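Local coordinates for protein tRNA modification GTPase MnmE (Chlorobium tepidum, PDB 3GEE) that hydrolyses GTP and probably takes part in adding a carboxymethylaminomethyl group to the wobble uridine of certain tRNAs, at residues H16-I21 / R121-G126; I32-G37 / G126-R131; F91-M96 / N135-L140. All blocks are in the same frame, centred on the assembly; numbering follows the deposited sequence.

Interaction 1. Residues H16-I21 / R121-G126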
loop_
_atom_site.group_PDB
_atom_site.type_symbol
_atom_site.label_atom_id
_atom_site.label_comp_id
_atom_site.label_asym_id
_atom_site.label_seq_id
_atom_site.Cartn_x
_atom_site.Cartn_y
_atom_site.Cartn_z
ATOM N N HIS A 16 20.283 0.773 17.542
ATOM C CA HIS A 16 19.498 1.975 17.813
ATOM C C HIS A 16 18.016 1.699 17.529
ATOM O O HIS A 16 17.690 1.031 16.544
ATOM C CB HIS A 16 19.987 3.143 16.950
ATOM C CG HIS A 16 19.526 4.485 17.428
ATOM N ND1 HIS A 16 18.203 4.873 17.407
ATOM C CD2 HIS A 16 20.215 5.533 17.942
ATOM C CE1 HIS A 16 18.096 6.095 17.894
ATOM N NE2 HIS A 16 19.303 6.520 18.224
ATOM N N PRO A 17 17.111 2.183 18.403
ATOM C CA PRO A 17 15.695 2.029 18.066
ATOM C C PRO A 17 15.390 2.711 16.739
ATOM O O PRO A 17 15.769 3.868 16.528
ATOM C CB PRO A 17 14.967 2.727 19.222
ATOM C CG PRO A 17 16.003 3.587 19.871
ATOM C CD PRO A 17 17.296 2.860 19.697
ATOM N N ILE A 18 14.750 1.975 15.839
ATOM C CA ILE A 18 14.405 2.490 14.525
ATOM C C ILE A 18 12.938 2.230 14.250
ATOM O O ILE A 18 12.393 1.222 14.701
ATOM C CB ILE A 18 15.267 1.861 13.405
ATOM C CG1 ILE A 18 15.215 0.332 13.470
ATOM C CG2 ILE A 18 16.702 2.357 13.490
ATOM C CD1 ILE A 18 15.946 -0.360 12.347
ATOM N N ALA A 19 12.306 3.145 13.516
ATOM C CA ALA A 19 10.895 3.031 13.155
ATOM C C ALA A 19 10.724 3.161 11.644
ATOM O O ALA A 19 11.565 3.769 10.975
ATOM C CB ALA A 19 10.084 4.095 13.872
ATOM N N ALA A 20 9.636 2.595 11.119
ATOM C CA ALA A 20 9.330 2.621 9.695
ATOM C C ALA A 20 7.905 2.163 9.415
ATOM O O ALA A 20 7.382 1.277 10.094
ATOM C CB ALA A 20 10.297 1.748 8.936
ATOM N N ILE A 21 7.279 2.781 8.416
ATOM C CA ILE A 21 6.033 2.289 7.838
ATOM C C ILE A 21 6.426 1.001 7.139
ATOM O O ILE A 21 7.388 0.991 6.379
ATOM C CB ILE A 21 5.488 3.266 6.777
ATOM C CG1 ILE A 21 5.648 4.732 7.233
ATOM C CG2 ILE A 21 4.080 2.897 6.372
ATOM C CD1 ILE A 21 4.409 5.396 7.785
ATOM N N ARG A 121 14.715 6.483 15.519
ATOM C CA ARG A 121 15.207 7.132 14.310
ATOM C C ARG A 121 14.548 6.450 13.113
ATOM O O ARG A 121 14.036 5.336 13.245
ATOM C CB ARG A 121 16.731 7.046 14.214
ATOM C CG ARG A 121 17.227 5.872 13.409
ATOM C CD ARG A 121 18.489 6.209 12.663
ATOM N NE ARG A 121 19.672 5.686 13.336
ATOM C CZ ARG A 121 20.143 4.452 13.168
ATOM N NH1 ARG A 121 19.523 3.601 12.348
ATOM N NH2 ARG A 121 21.237 4.071 13.823
ATOM N N LEU A 122 14.541 7.104 11.954
ATOM C CA LEU A 122 13.950 6.500 10.764
ATOM C C LEU A 122 14.884 5.408 10.276
ATOM O O LEU A 122 16.097 5.585 10.264
ATOM C CB LEU A 122 13.695 7.557 9.680
ATOM C CG LEU A 122 12.706 7.360 8.517
ATOM C CD1 LEU A 122 13.377 6.732 7.316
ATOM C CD2 LEU A 122 11.474 6.573 8.918
ATOM N N ALA A 123 14.314 4.268 9.908
ATOM C CA ALA A 123 15.099 3.120 9.475
ATOM C C ALA A 123 15.756 3.362 8.123
ATOM O O ALA A 123 15.144 3.925 7.219
ATOM C CB ALA A 123 14.227 1.879 9.419
ATOM N N GLU A 124 17.008 2.939 7.991
ATOM C CA GLU A 124 17.681 2.920 6.696
ATOM C C GLU A 124 17.028 1.837 5.840
ATOM O O GLU A 124 16.282 1.014 6.365
ATOM C CB GLU A 124 19.175 2.644 6.873
ATOM C CG GLU A 124 19.938 3.747 7.606
ATOM C CD GLU A 124 21.443 3.683 7.378
ATOM O OE1 GLU A 124 22.191 4.304 8.171
ATOM O OE2 GLU A 124 21.876 3.021 6.402
ATOM N N PRO A 125 17.287 1.828 4.521
ATOM C CA PRO A 125 16.569 0.822 3.741
ATOM C C PRO A 125 17.124 -0.576 4.004
ATOM O O PRO A 125 18.344 -0.753 4.097
ATOM C CB PRO A 125 16.812 1.251 2.285
ATOM C CG PRO A 125 17.482 2.596 2.360
ATOM C CD PRO A 125 18.176 2.640 3.674
ATOM N N GLY A 126 16.224 -1.546 4.159
ATOM C CA GLY A 126 16.603 -2.929 4.435
ATOM C C GLY A 126 17.238 -3.204 5.792
ATOM O O GLY A 126 17.700 -4.317 6.040
#

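Interaction 2. Residues I32-G37 / G126-R131. With FON (N-{[4-({[(6R)-2-amino-5-formyl-4-oxo-1,4,5,6,7,8-hexahydropteridin-6-yl]methyl}amino)phenyl]carbonyl}-L-glutamic acid), chain C.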
loop_
_atom_site.group_PDB
_atom_site.type_symbol
_atom_site.label_atom_id
_atom_site.label_comp_id
_atom_site.label_asym_id
_atom_site.label_seq_id
_atom_site.Cartn_x
_atom_site.Cartn_y
_atom_site.Cartn_z
ATOM N N ILE A 32 0.910 -0.896 9.098
ATOM C CA ILE A 32 1.789 -1.326 10.180
ATOM C C ILE A 32 3.006 -0.405 10.295
ATOM O O ILE A 32 3.824 -0.328 9.371
ATOM C CB ILE A 32 2.321 -2.761 9.945
ATOM C CG1 ILE A 32 1.181 -3.768 9.836
ATOM C CG2 ILE A 32 3.303 -3.167 11.046
ATOM C CD1 ILE A 32 1.601 -5.062 9.167
ATOM N N VAL A 33 3.129 0.291 11.420
ATOM C CA VAL A 33 4.390 0.939 11.764
ATOM C C VAL A 33 5.152 -0.043 12.645
ATOM O O VAL A 33 4.619 -0.488 13.674
ATOM C CB VAL A 33 4.190 2.273 12.515
ATOM C CG1 VAL A 33 5.530 2.827 12.972
ATOM C CG2 VAL A 33 3.471 3.292 11.631
ATOM N N ARG A 34 6.374 -0.404 12.245
ATOM C CA ARG A 34 7.169 -1.345 13.051
ATOM C C ARG A 34 8.470 -0.758 13.582
ATOM O O ARG A 34 9.291 -0.244 12.825
ATOM C CB ARG A 34 7.386 -2.699 12.344
ATOM C CG ARG A 34 8.129 -2.657 11.030
ATOM C CD ARG A 34 9.210 -3.731 10.980
ATOM N NE ARG A 34 8.743 -5.066 10.606
ATOM C CZ ARG A 34 9.271 -5.794 9.623
ATOM N NH1 ARG A 34 10.278 -5.331 8.895
ATOM N NH2 ARG A 34 8.793 -6.999 9.368
ATOM N N ILE A 35 8.641 -0.821 14.900
ATOM C CA ILE A 35 9.843 -0.298 15.546
ATOM C C ILE A 35 10.657 -1.414 16.196
ATOM O O ILE A 35 10.096 -2.407 16.651
ATOM C CB ILE A 35 9.511 0.824 16.550
ATOM C CG1 ILE A 35 8.998 0.263 17.873
ATOM C CG2 ILE A 35 8.464 1.748 15.961
ATOM C CD1 ILE A 35 8.997 1.285 19.023
ATOM N N SER A 36 11.978 -1.252 16.213
ATOM C CA SER A 36 12.879 -2.295 16.693
ATOM C C SER A 36 14.150 -1.704 17.280
ATOM O O SER A 36 14.552 -0.602 16.917
ATOM C CB SER A 36 13.232 -3.265 15.562
ATOM O OG SER A 36 14.121 -4.278 16.007
ATOM N N GLY A 37 14.777 -2.439 18.194
ATOM C CA GLY A 37 16.022 -1.993 18.805
ATOM C C GLY A 37 15.983 -1.818 20.308
ATOM O O GLY A 37 14.997 -2.148 20.963
ATOM N N GLY A 126 16.224 -1.546 4.159
ATOM C CA GLY A 126 16.603 -2.929 4.435
ATOM C C GLY A 126 17.238 -3.204 5.792
ATOM O O GLY A 126 17.700 -4.317 6.040
ATOM N N GLU A 127 17.249 -2.210 6.676
ATOM C CA GLU A 127 17.917 -2.340 7.968
ATOM C C GLU A 127 17.341 -3.459 8.839
ATOM O O GLU A 127 18.082 -4.135 9.554
ATOM C CB GLU A 127 17.911 -1.012 8.729
ATOM C CG GLU A 127 18.742 -1.049 10.000
ATOM C CD GLU A 127 18.997 0.319 10.593
ATOM O OE1 GLU A 127 18.257 1.270 10.238
ATOM O OE2 GLU A 127 19.938 0.435 11.418
ATOM N N PHE A 128 16.027 -3.655 8.773
ATOM C CA PHE A 128 15.386 -4.711 9.536
ATOM C C PHE A 128 15.932 -6.080 9.155
ATOM O O PHE A 128 16.333 -6.850 10.028
ATOM C CB PHE A 128 13.870 -4.669 9.371
ATOM C CG PHE A 128 13.227 -3.493 10.033
ATOM C CD1 PHE A 128 12.867 -3.542 11.375
ATOM C CD2 PHE A 128 12.973 -2.328 9.318
ATOM C CE1 PHE A 128 12.270 -2.444 11.996
ATOM C CE2 PHE A 128 12.372 -1.226 9.931
ATOM C CZ PHE A 128 12.020 -1.286 11.269
ATOM N N THR A 129 15.971 -6.374 7.861
ATOM C CA THR A 129 16.490 -7.656 7.398
ATOM C C THR A 129 17.996 -7.725 7.628
ATOM O O THR A 129 18.535 -8.785 7.948
ATOM C CB THR A 129 16.162 -7.924 5.918
ATOM O OG1 THR A 129 14.744 -7.825 5.709
ATOM C CG2 THR A 129 16.628 -9.313 5.524
ATOM N N ARG A 130 18.666 -6.586 7.483
ATOM C CA ARG A 130 20.089 -6.493 7.777
ATOM C C ARG A 130 20.369 -6.939 9.215
ATOM O O ARG A 130 21.329 -7.677 9.477
ATOM C CB ARG A 130 20.575 -5.062 7.571
ATOM C CG ARG A 130 22.066 -4.904 7.640
ATOM C CD ARG A 130 22.432 -3.466 7.893
ATOM N NE ARG A 130 23.584 -3.086 7.083
ATOM C CZ ARG A 130 23.503 -2.526 5.880
ATOM N NH1 ARG A 130 22.317 -2.262 5.343
ATOM N NH2 ARG A 130 24.608 -2.222 5.216
ATOM N N ARG A 131 19.525 -6.492 10.143
ATOM C CA ARG A 131 19.678 -6.859 11.543
ATOM C C ARG A 131 19.383 -8.335 11.746
ATOM O O ARG A 131 20.063 -8.999 12.527
ATOM C CB ARG A 131 18.794 -5.996 12.438
ATOM C CG ARG A 131 19.378 -4.630 12.690
ATOM C CD ARG A 131 18.444 -3.777 13.498
ATOM N NE ARG A 131 19.044 -2.482 13.790
ATOM C CZ ARG A 131 18.500 -1.570 14.587
ATOM N NH1 ARG A 131 17.337 -1.810 15.178
ATOM N NH2 ARG A 131 19.121 -0.417 14.797
HETATM N N1 FON C . 4.242 -10.467 10.537
HETATM C C2 FON C . 4.559 -9.611 11.529
HETATM N NA2 FON C . 3.564 -9.114 12.309
HETATM N N3 FON C . 5.840 -9.228 11.773
HETATM C C4 FON C . 6.882 -9.678 11.041
HETATM O O4 FON C . 8.036 -9.286 11.320
HETATM C C4A FON C . 6.584 -10.619 9.921
HETATM N N5 FON C . 7.478 -11.243 9.044
HETATM C C6 FON C . 7.085 -12.644 8.807
HETATM C C7 FON C . 5.876 -12.483 7.893
HETATM N N8 FON C . 4.848 -11.856 8.711
HETATM C C8A FON C . 5.168 -10.995 9.721
HETATM C C9 FON C . 8.167 -13.558 8.227
HETATM N N10 FON C . 9.410 -13.505 8.984
HETATM C C11 FON C . 10.157 -14.331 13.008
HETATM C C12 FON C . 10.788 -15.035 11.985
HETATM C C13 FON C . 10.524 -14.747 10.647
HETATM C C14 FON C . 9.606 -13.756 10.309
HETATM C C15 FON C . 8.982 -13.035 11.338
HETATM C C16 FON C . 9.245 -13.322 12.680
HETATM C C FON C . 10.487 -14.683 14.438
HETATM O O FON C . 9.867 -14.161 15.352
HETATM N N FON C . 11.481 -15.557 14.649
HETATM C CA FON C . 11.563 -16.577 15.691
HETATM C CB FON C . 10.486 -17.656 15.530
HETATM C CG FON C . 10.349 -18.586 16.741
HETATM C CD FON C . 8.900 -18.965 16.985
HETATM O OE1 FON C . 8.160 -18.145 17.579
HETATM O OE2 FON C . 8.488 -20.084 16.593
HETATM C CT FON C . 12.930 -17.208 15.665
HETATM O O1 FON C . 13.546 -17.379 16.744
HETATM O O2 FON C . 13.405 -17.539 14.554
HETATM C CP1 FON C . 8.467 -10.647 8.528
HETATM O O3 FON C . 8.543 -10.505 7.319
#

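Interaction 3. Residues F91-M96 / N135-L140. With FON (N-{[4-({[(6R)-2-amino-5-formyl-4-oxo-1,4,5,6,7,8-hexahydropteridin-6-yl]methyl}amino)phenyl]carbonyl}-L-glutamic acid), chain C.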
loop_
_atom_site.group_PDB
_atom_site.type_symbol
_atom_site.label_atom_id
_atom_site.label_comp_id
_atom_site.label_asym_id
_atom_site.label_seq_id
_atom_site.Cartn_x
_atom_site.Cartn_y
_atom_site.Cartn_z
ATOM N N PHE A 91 11.466 -10.933 14.294
ATOM C CA PHE A 91 12.066 -10.889 12.958
ATOM C C PHE A 91 13.522 -10.406 12.990
ATOM O O PHE A 91 14.402 -11.056 12.421
ATOM C CB PHE A 91 11.235 -10.037 11.984
ATOM C CG PHE A 91 11.880 -9.875 10.636
ATOM C CD1 PHE A 91 11.915 -10.934 9.737
ATOM C CD2 PHE A 91 12.486 -8.671 10.278
ATOM C CE1 PHE A 91 12.534 -10.795 8.495
ATOM C CE2 PHE A 91 13.112 -8.523 9.037
ATOM C CZ PHE A 91 13.134 -9.585 8.147
ATOM N N THR A 92 13.765 -9.277 13.655
ATOM C CA THR A 92 15.113 -8.712 13.752
ATOM C C THR A 92 15.961 -9.430 14.783
ATOM O O THR A 92 17.168 -9.179 14.886
ATOM C CB THR A 92 15.101 -7.210 14.109
ATOM O OG1 THR A 92 14.365 -7.000 15.319
ATOM C CG2 THR A 92 14.479 -6.395 12.983
ATOM N N ALA A 93 15.321 -10.325 15.539
ATOM C CA ALA A 93 15.938 -11.023 16.675
ATOM C C ALA A 93 16.293 -10.081 17.829
ATOM O O ALA A 93 17.115 -10.415 18.679
ATOM C CB ALA A 93 17.157 -11.842 16.230
ATOM N N GLU A 94 15.683 -8.902 17.841
ATOM C CA GLU A 94 15.779 -8.004 18.974
ATOM C C GLU A 94 14.384 -7.604 19.405
ATOM O O GLU A 94 13.381 -8.072 18.862
ATOM C CB GLU A 94 16.545 -6.718 18.657
ATOM C CG GLU A 94 17.327 -6.655 17.366
ATOM C CD GLU A 94 17.562 -5.213 16.941
ATOM O OE1 GLU A 94 18.738 -4.773 16.871
ATOM O OE2 GLU A 94 16.552 -4.513 16.703
ATOM N N GLN A 95 14.340 -6.698 20.372
ATOM C CA GLN A 95 13.102 -6.213 20.939
ATOM C C GLN A 95 12.342 -5.364 19.929
ATOM O O GLN A 95 12.840 -4.339 19.455
ATOM C CB GLN A 95 13.424 -5.392 22.180
ATOM C CG GLN A 95 12.236 -5.049 23.029
ATOM C CD GLN A 95 12.635 -4.784 24.457
ATOM O OE1 GLN A 95 12.740 -3.630 24.880
ATOM N NE2 GLN A 95 12.881 -5.857 25.214
ATOM N N MET A 96 11.130 -5.782 19.599
ATOM C CA MET A 96 10.299 -4.961 18.739
ATOM C C MET A 96 8.827 -4.987 19.084
ATOM O O MET A 96 8.303 -5.989 19.576
ATOM C CB MET A 96 10.528 -5.283 17.255
ATOM C CG MET A 96 10.546 -6.747 16.870
ATOM S SD MET A 96 11.235 -6.929 15.205
ATOM C CE MET A 96 9.866 -6.360 14.184
ATOM N N ASN A 135 22.253 -10.515 13.367
ATOM C CA ASN A 135 21.963 -11.302 14.563
ATOM C C ASN A 135 21.952 -12.806 14.306
ATOM O O ASN A 135 21.769 -13.592 15.232
ATOM C CB ASN A 135 20.638 -10.870 15.186
ATOM C CG ASN A 135 20.715 -9.501 15.824
ATOM O OD1 ASN A 135 21.801 -8.973 16.070
ATOM N ND2 ASN A 135 19.554 -8.916 16.101
ATOM N N GLY A 136 22.129 -13.201 13.048
ATOM C CA GLY A 136 22.285 -14.607 12.691
ATOM C C GLY A 136 21.010 -15.425 12.644
ATOM O O GLY A 136 21.064 -16.641 12.477
ATOM N N ARG A 137 19.860 -14.772 12.786
ATOM C CA ARG A 137 18.586 -15.474 12.685
ATOM C C ARG A 137 18.401 -16.029 11.273
ATOM O O ARG A 137 17.739 -17.051 11.076
ATOM C CB ARG A 137 17.424 -14.547 13.038
ATOM C CG ARG A 137 16.116 -15.287 13.303
ATOM C CD ARG A 137 14.905 -14.356 13.340
ATOM N NE ARG A 137 14.624 -13.723 12.050
ATOM C CZ ARG A 137 14.065 -14.335 11.010
ATOM N NH1 ARG A 137 13.852 -13.667 9.884
ATOM N NH2 ARG A 137 13.726 -15.617 11.087
ATOM N N ILE A 138 19.016 -15.352 10.306
ATOM C CA ILE A 138 18.819 -15.630 8.891
ATOM C C ILE A 138 20.137 -15.358 8.151
ATOM O O ILE A 138 20.937 -14.538 8.610
ATOM C CB ILE A 138 17.619 -14.782 8.361
ATOM C CG1 ILE A 138 16.628 -15.654 7.591
ATOM C CG2 ILE A 138 18.056 -13.550 7.572
ATOM C CD1 ILE A 138 15.838 -16.645 8.462
ATOM N N ASP A 139 20.384 -16.057 7.039
ATOM C CA ASP A 139 21.630 -15.854 6.268
ATOM C C ASP A 139 21.466 -14.935 5.047
ATOM O O ASP A 139 20.350 -14.524 4.721
ATOM C CB ASP A 139 22.316 -17.191 5.906
ATOM C CG ASP A 139 21.543 -18.017 4.870
ATOM O OD1 ASP A 139 20.688 -17.474 4.141
ATOM O OD2 ASP A 139 21.814 -19.233 4.771
ATOM N N LEU A 140 22.577 -14.618 4.380
ATOM C CA LEU A 140 22.564 -13.712 3.228
ATOM C C LEU A 140 21.633 -14.157 2.116
ATOM O O LEU A 140 20.932 -13.332 1.529
ATOM C CB LEU A 140 23.965 -13.495 2.657
ATOM C CG LEU A 140 24.592 -12.119 2.873
ATOM C CD1 LEU A 140 25.731 -11.918 1.889
ATOM C CD2 LEU A 140 23.560 -11.001 2.725
HETATM N N1 FON C . 4.242 -10.467 10.537
HETATM C C2 FON C . 4.559 -9.611 11.529
HETATM N NA2 FON C . 3.564 -9.114 12.309
HETATM N N3 FON C . 5.840 -9.228 11.773
HETATM C C4 FON C . 6.882 -9.678 11.041
HETATM O O4 FON C . 8.036 -9.286 11.320
HETATM C C4A FON C . 6.584 -10.619 9.921
HETATM N N5 FON C . 7.478 -11.243 9.044
HETATM C C6 FON C . 7.085 -12.644 8.807
HETATM C C7 FON C . 5.876 -12.483 7.893
HETATM N N8 FON C . 4.848 -11.856 8.711
HETATM C C8A FON C . 5.168 -10.995 9.721
HETATM C C9 FON C . 8.167 -13.558 8.227
HETATM N N10 FON C . 9.410 -13.505 8.984
HETATM C C11 FON C . 10.157 -14.331 13.008
HETATM C C12 FON C . 10.788 -15.035 11.985
HETATM C C13 FON C . 10.524 -14.747 10.647
HETATM C C14 FON C . 9.606 -13.756 10.309
HETATM C C15 FON C . 8.982 -13.035 11.338
HETATM C C16 FON C . 9.245 -13.322 12.680
HETATM C C FON C . 10.487 -14.683 14.438
HETATM O O FON C . 9.867 -14.161 15.352
HETATM N N FON C . 11.481 -15.557 14.649
HETATM C CA FON C . 11.563 -16.577 15.691
HETATM C CB FON C . 10.486 -17.656 15.530
HETATM C CG FON C . 10.349 -18.586 16.741
HETATM C CD FON C . 8.900 -18.965 16.985
HETATM O OE1 FON C . 8.160 -18.145 17.579
HETATM O OE2 FON C . 8.488 -20.084 16.593
HETATM C CT FON C . 12.930 -17.208 15.665
HETATM O O1 FON C . 13.546 -17.379 16.744
HETATM O O2 FON C . 13.405 -17.539 14.554
HETATM C CP1 FON C . 8.467 -10.647 8.528
HETATM O O3 FON C . 8.543 -10.505 7.319
#

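Interaction 1. Residues H16-I21 / R121-G126
I18 pairs with R121 and A19 with L122 in parallel register, strand 18-21 beside strand 121-122. Three backbone hydrogen bonds lace the pair: R121 N to P17 O at 3.0 Å, A19 N to R121 O at 2.8 Å, and A123 N to A19 O at 3.0 Å. The carbonyl O of P17 accepts twice. H16 ND1 also donates to P17 O, at 2.8 Å, from the opposite face of the carbonyl plane to R121 N. P17 O lies in the plane of the H16 ring, and this bond fixes the turn of the ring.

The R121 side chain runs side by side with I18. Its CG lies 3.6 Å from I18 CG2. H16 CB sits over one face of the guanidinium, 3.5 Å from R121 NH2, and H16 CG, anti to the backbone N (chi1 -163°), also comes near that nitrogen. Beyond the strand pair, A123 CB meets A20 CB at 4.0 Å and I18 CD1 at 4.1 Å. I18 and R121 share the face of the sheet where I18 touches helix 127-134. A19 and L122 lie on the other face, and A19 packs there on helix 105-117.

Strand 121-122 is one of the two outermost strands of the mixed sheet within this chain. The contact is the parallel edge pair of the N-terminal TrmE domain, next to strand 30-36.

Interaction 2. Residues I32-G37 / G126-R131
R34 sits between an aromatic ring and a folate, with F128 on one side of its chain and the bound folinic acid at its tip. The arrangement is a cation-pi contact where helix 127-134 packs on the sheet of the N-terminal domain. R34 CZ lies 4.9 Å from the centroid of the F128 ring, over the face. The aliphatic part of the chain joins in, with R34 CD making a CH-pi contact 3.7 Å from the same centroid. A chi2 of 133° bends the chain at this point and places CD over the ring. The two side chains run in opposite directions as they pass. The guanidinium is not flat on the ring, since the planes are 52° apart.

R34 NH2 gives a weak hydrogen bond to O4 of the folinic acid, 3.1 Å away. K476 brings a like charge close by. The E98 carboxylate would probably offset part of this repulsion, though its pairing with R34 NE is long and weak. F128 also meets S36, whose CB is 3.8 Å from its CE1. S36 OG is hydrogen-bonded to E94 OE2 and T92 OG1.

G37 has backbone angles that call for glycine, and a CB there would come close to R131 NH1. R131 is tied to E127 in its own helix by a salt bridge, and R131 NH2 is bonded to H16 O. Its other terminal nitrogen, R131 NH1, makes a weak bond to S36 O at 3.5 Å, with the oxygen at the edge of the guanidinium.

Interaction 3. Residues F91-M96 / N135-L140
F91 and R137 meet at the tetrahydrofolate site, where the loop before strand 96-102 faces the loop after helix 127-134. R137 is a predicted folate-binding residue, and here it touches the bound folinic acid. Its NE donates to F91 O at 2.7 Å, with the donor tilted 24° from the carbonyl plane. The R137 chain bends at chi3 (65°), which places NE for this bond. NH1 lies 3.4 Å from F91 CD1, and the two side chains cross at about a right angle. One face of the guanidinium is covered by C12 of the folinic acid's phenyl ring. The opposite face is backed by I138 CB.

F91 touches the ligand too, its CB lying 3.4 Å from the folinic acid's O4. Its ring also makes a cation-pi contact with K476.

N135, at the start of segment 135-140, makes a second bond. Its ND2 donates to T92 O at 2.7 Å, and the donor lies in the carbonyl plane. A93 CB fits against N135 CB at 3.8 Å and R137 CB at 4.2 Å. Between N135 and R137, G136 ends the helix in a Schellman motif.

An alanine in place of R137 would lack the guanidinium, and would probably leave F91 O without its NE donor and the folate's phenyl ring without the group that lies against it.

Both bonds run from a side chain to a loop carbonyl. Loop 91-96 is thus pinned by its backbone, while the R137 guanidinium is shared between F91 and the ligand and probably adds positive charge near the folate's glutamate end.

How the interactions relate
All three contacts lie in the N-terminal TrmE domain, and their segments alternate along the chain: 16-21, 32-37 and 91-96 come first, then 121-126, 126-131 and 135-140. Interactions 1 and 2 have centres about 6 Å apart, share G126 and use neighbouring strands, 18-21 and 30-36. Helix 127-134 follows strand 121-122 of interaction 1, carries F128 and R131 of interaction 2, and leads into segment 135-140 of interaction 3. Interaction 3 is centred about 9 Å from interaction 2 and about 15 Å from interaction 1, which it does not touch. The probable hydrogen bond from G37 N to Q95 O joins interactions 2 and 3. Both touch the same folinic acid, which T100 and H52 of the second subunit also bind. The site therefore spans the dimer.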